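Local coordinates for inclusion membrane protein A (Chlamydia trachomatis, PDB 6E7E) that probably drives homotypic fusion of chlamydial inclusions as a SNARE-like inclusion membrane protein, this chain being its soluble domain, at residues S17-I21 and V97-R101; D52-L57 and I134-R139. The protein carries 2 engineered substitutions. The contacts are given in a common frame with arbitrary orientation. Numbering follows the deposited sequence.

In the fold
Both contacts lie in the all-helical soluble domain of IncA, and each pairs helical segments that run in nearly the same direction. Contact 1 joins helix 4-38 to helix 87-107. Contact 2 joins helix 44-57 to helix 125-165. Their segments alternate along the chain: 17-21, 52-57, 97-101, 134-139. Each contact therefore closes a long excursion of the chain, and the two excursions overlap along the chain. The centres are about 15 Å apart, and the apolar sides of the two contacts meet where Leu100 CD2 packs 3.8 Å from Leu138 CD1. Together they tie four helices into one bundle, consistent with a helical-bundle soluble domain for this SNARE-like protein.

Contact 1: residues S17-I21 and V97-R101; sequences SLKEI and VASLR
Segments 17-21 and 97-101 are alpha-helical, phi/psi near -60/-40, with Ile21 N to Ser17 O 2.9 Å and Arg101 N to Val97 O 3.0 Å. Their N-to-C directions differ by 25° and their axes approach to 10.3 Å. The nearest CA pairs are Leu18-Val97, 6.6 Å, and Ile21-Arg101, 6.7 Å. Arg101 is m, t, t through chi3 with chi4 near -80°, which brings its guanidinium to segment 17-21. Arg101 NH2 donates to OG of Ser17 (m) at 3.0 Å and to OE1 of Glu20 (m, t) at 2.9 Å. The latter is a salt bridge, and Arg101 NH1 adds a weak bond to Glu20 OE1 at 3.3 Å. Ser17 OG is also weakly hydrogen-bonded to Arg13 O. CD1 of Ile21 (m, t) lies 3.9 Å from Val97 CG1 and 4.0 Å from Leu100 CB. Leu18 CG lies 3.9 Å from Val97 CG2. An apolar inside with a polar, partly charged edge is characteristic of helical bundles. Leu18 and Leu100 reach Leu145 of helix 125-165, Ile21 and Leu100 the loop residue Phe60.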
# COMPACT_ATOMS: atom_id res chain seq x y z
N SER A 17 -3.97 -6.11 -7.71
CA SER A 17 -4.41 -4.75 -7.35
C SER A 17 -3.36 -4.05 -6.50
O SER A 17 -3.10 -2.86 -6.73
CB SER A 17 -5.73 -4.80 -6.66
OG SER A 17 -6.72 -5.22 -7.56
N LEU A 18 -2.77 -4.73 -5.53
CA LEU A 18 -1.73 -4.12 -4.70
C LEU A 18 -0.56 -3.66 -5.57
O LEU A 18 0.03 -2.61 -5.27
CB LEU A 18 -1.23 -5.09 -3.64
CG LEU A 18 -2.18 -5.28 -2.48
CD1 LEU A 18 -1.76 -6.54 -1.73
CD2 LEU A 18 -2.18 -4.06 -1.58
N LYS A 19 -0.19 -4.41 -6.60
CA LYS A 19 0.92 -4.01 -7.47
C LYS A 19 0.52 -2.77 -8.26
O LYS A 19 1.37 -1.90 -8.49
CB LYS A 19 1.32 -5.15 -8.39
CG LYS A 19 2.03 -6.28 -7.66
CD LYS A 19 2.36 -7.44 -8.56
CE LYS A 19 3.14 -8.50 -7.84
NZ LYS A 19 3.51 -9.61 -8.73
N GLU A 20 -0.73 -2.66 -8.68
CA GLU A 20 -1.18 -1.42 -9.35
C GLU A 20 -1.15 -0.24 -8.38
O GLU A 20 -0.71 0.86 -8.74
CB GLU A 20 -2.60 -1.59 -9.88
CG GLU A 20 -2.70 -2.63 -10.98
CD GLU A 20 -4.01 -2.59 -11.71
OE1 GLU A 20 -4.96 -1.99 -11.19
OE2 GLU A 20 -4.04 -3.08 -12.84
N ILE A 21 -1.62 -0.46 -7.16
CA ILE A 21 -1.61 0.57 -6.11
C ILE A 21 -0.18 0.99 -5.85
O ILE A 21 0.11 2.18 -5.74
CB ILE A 21 -2.32 0.03 -4.86
CG1 ILE A 21 -3.83 -0.06 -5.07
CG2 ILE A 21 -1.97 0.86 -3.64
CD1 ILE A 21 -4.50 -0.97 -4.04
N VAL A 97 -7.43 -2.98 0.09
CA VAL A 97 -7.20 -2.67 -1.33
C VAL A 97 -8.21 -1.63 -1.80
O VAL A 97 -7.84 -0.65 -2.46
CB VAL A 97 -7.23 -3.96 -2.16
CG1 VAL A 97 -7.34 -3.65 -3.64
CG2 VAL A 97 -6.02 -4.82 -1.88
N ALA A 98 -9.48 -1.83 -1.49
CA ALA A 98 -10.52 -0.89 -1.95
C ALA A 98 -10.28 0.49 -1.36
O ALA A 98 -10.44 1.50 -2.06
CB ALA A 98 -11.88 -1.41 -1.58
N SER A 99 -9.93 0.56 -0.09
CA SER A 99 -9.71 1.85 0.57
C SER A 99 -8.51 2.55 -0.04
O SER A 99 -8.56 3.77 -0.28
CB SER A 99 -9.56 1.65 2.02
OG SER A 99 -9.42 2.90 2.65
N LEU A 100 -7.43 1.84 -0.29
CA LEU A 100 -6.24 2.45 -0.91
C LEU A 100 -6.57 2.97 -2.31
O LEU A 100 -6.10 4.05 -2.67
CB LEU A 100 -5.10 1.43 -0.93
CG LEU A 100 -4.48 1.16 0.43
CD1 LEU A 100 -3.65 -0.12 0.39
CD2 LEU A 100 -3.64 2.33 0.92
N ARG A 101 -7.34 2.21 -3.07
CA ARG A 101 -7.71 2.68 -4.41
C ARG A 101 -8.50 3.98 -4.29
O ARG A 101 -8.30 4.87 -5.12
CB ARG A 101 -8.54 1.61 -5.11
CG ARG A 101 -7.76 0.51 -5.80
CD ARG A 101 -8.61 -0.21 -6.82
NE ARG A 101 -7.98 -1.40 -7.40
CZ ARG A 101 -7.07 -1.39 -8.38
NH1 ARG A 101 -6.64 -0.25 -8.89
NH2 ARG A 101 -6.63 -2.53 -8.88

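Contact 2: residues D52-L57 and I134-R139; sequences DFYSCL and IRDSLR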
# COMPACT_ATOMS: atom_id res chain seq x y z
N ASP A 52 5.70 14.88 3.62
CA ASP A 52 5.07 13.77 4.37
C ASP A 52 4.53 12.71 3.42
O ASP A 52 4.64 11.50 3.72
CB ASP A 52 3.93 14.27 5.25
CG ASP A 52 4.29 15.14 6.41
OD1 ASP A 52 5.47 15.11 6.82
OD2 ASP A 52 3.38 15.82 6.90
N PHE A 53 3.91 13.09 2.31
CA PHE A 53 3.48 12.06 1.34
C PHE A 53 4.69 11.32 0.80
O PHE A 53 4.65 10.09 0.64
CB PHE A 53 2.71 12.68 0.19
CG PHE A 53 1.26 12.92 0.51
CD1 PHE A 53 0.39 11.86 0.50
CD2 PHE A 53 0.78 14.16 0.85
CE1 PHE A 53 -0.94 12.03 0.80
CE2 PHE A 53 -0.56 14.32 1.13
CZ PHE A 53 -1.43 13.26 1.09
N TYR A 54 5.76 12.03 0.50
CA TYR A 54 6.97 11.38 -0.03
C TYR A 54 7.44 10.32 0.97
O TYR A 54 7.72 9.17 0.61
CB TYR A 54 8.08 12.39 -0.34
CG TYR A 54 9.23 11.68 -1.02
CD1 TYR A 54 9.12 11.30 -2.36
CD2 TYR A 54 10.36 11.28 -0.35
CE1 TYR A 54 10.10 10.58 -3.01
CE2 TYR A 54 11.36 10.58 -0.98
CZ TYR A 54 11.23 10.22 -2.31
OH TYR A 54 12.22 9.51 -2.92
N SER A 55 7.53 10.71 2.22
CA SER A 55 8.07 9.85 3.30
C SER A 55 7.14 8.67 3.58
O SER A 55 7.62 7.53 3.73
CB SER A 55 8.30 10.70 4.53
OG SER A 55 9.35 11.62 4.32
N CYS A 56 5.83 8.90 3.68
CA CYS A 56 4.94 7.82 4.14
C CYS A 56 4.77 6.78 3.02
O CYS A 56 4.42 5.62 3.32
CB CYS A 56 3.63 8.35 4.70
SG CYS A 56 2.42 8.77 3.46
N LEU A 57 5.04 7.13 1.77
CA LEU A 57 4.92 6.19 0.63
C LEU A 57 6.23 5.45 0.35
O LEU A 57 6.20 4.49 -0.42
CB LEU A 57 4.39 6.95 -0.58
CG LEU A 57 2.98 7.50 -0.41
CD1 LEU A 57 2.56 8.28 -1.64
CD2 LEU A 57 1.99 6.39 -0.15
N ILE A 134 -6.03 13.42 3.78
CA ILE A 134 -5.70 12.22 2.99
C ILE A 134 -4.41 11.59 3.51
O ILE A 134 -4.34 10.36 3.61
CB ILE A 134 -5.60 12.55 1.49
CG1 ILE A 134 -6.97 12.99 0.98
CG2 ILE A 134 -5.06 11.35 0.73
CD1 ILE A 134 -6.88 13.66 -0.36
N ARG A 135 -3.39 12.38 3.82
CA ARG A 135 -2.15 11.83 4.39
C ARG A 135 -2.48 11.01 5.63
O ARG A 135 -1.97 9.88 5.76
CB ARG A 135 -1.23 12.99 4.76
CG ARG A 135 0.01 12.60 5.55
CD ARG A 135 0.54 13.78 6.37
NE ARG A 135 -0.37 14.22 7.41
CZ ARG A 135 -0.36 15.41 8.01
NH1 ARG A 135 0.62 16.27 7.79
NH2 ARG A 135 -1.31 15.73 8.87
N ASP A 136 -3.30 11.54 6.51
CA ASP A 136 -3.64 10.81 7.75
C ASP A 136 -4.37 9.50 7.45
O ASP A 136 -4.06 8.46 8.05
CB ASP A 136 -4.48 11.68 8.67
CG ASP A 136 -3.80 12.90 9.24
OD1 ASP A 136 -2.56 13.01 9.09
OD2 ASP A 136 -4.53 13.72 9.83
N SER A 137 -5.29 9.52 6.49
CA SER A 137 -6.06 8.33 6.12
C SER A 137 -5.13 7.29 5.50
O SER A 137 -5.21 6.10 5.85
CB SER A 137 -7.15 8.73 5.19
OG SER A 137 -7.92 7.60 4.88
N LEU A 138 -4.29 7.73 4.70
CA LEU A 138 -3.36 6.84 3.98
C LEU A 138 -2.38 6.20 4.94
O LEU A 138 -2.10 5.01 4.81
CB LEU A 138 -2.63 7.67 2.94
CG LEU A 138 -1.57 6.94 2.14
CD1 LEU A 138 -2.24 5.85 1.35
CD2 LEU A 138 -0.85 7.86 1.17
N ARG A 139 -1.84 6.97 5.90
CA ARG A 139 -0.96 6.42 6.95
C ARG A 139 -1.72 5.32 7.69
O ARG A 139 -1.13 4.26 7.97
CB ARG A 139 -0.53 7.52 7.91
CG ARG A 139 0.62 8.36 7.39
CD ARG A 139 0.92 9.47 8.35
NE ARG A 139 2.18 10.11 8.05
CZ ARG A 139 2.52 11.30 8.49
NH1 ARG A 139 1.68 12.00 9.24
NH2 ARG A 139 3.69 11.82 8.16
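This is a side-by-side packing of two nearly parallel helical segments, apolar on the inner side and bridged by charges on the outer side. It joins helix 44-57 to helix 125-165 in the soluble-domain bundle. The segment axes are 10.6 Å apart and diverge by only 7°. The nearest CA pairs are Phe53-Arg135, 6.4 Å, and Cys56-Arg139, 6.7 Å.

Phe53 reaches across to the second helix. Arg135 CB sits over one face of its ring, 4.1 Å from the centroid, in a CH-pi contact. Ile134 CG2 and Leu138 CD2 lie near the ring edge, 4.1 Å from Phe53 CZ and 4.2 Å from Phe53 CE1 respectively. Leu138 CD2 also packs 3.5 Å from Leu57 CD2 and 4.1 Å from Cys56 SG. The apolar side continues into the bundle: Phe53 stacks with Phe32 of helix 4-38, and Leu138 meets Leu100 of helix 87-107.

The polar side is a salt-bridge network. Arg135 NH1 donates to Asp52 OD2 at 2.9 Å. Arg135 NE and NH2 each donate to Asp136 OD1 at 3.0 Å, so one guanidinium serves an acid on each helix. Arg139 NH2 adds a long ion pair with Asp52 OD1 at 4.0 Å. Its aliphatic part packs as well, with Arg139 CG 4.0 Å from Cys56 CB.

Arg135 thus serves both layers, its CB against the aromatic ring and its charge against Asp52. The chemistry implies a pairing that combines apolar burial with complementary charges along its more exposed edge.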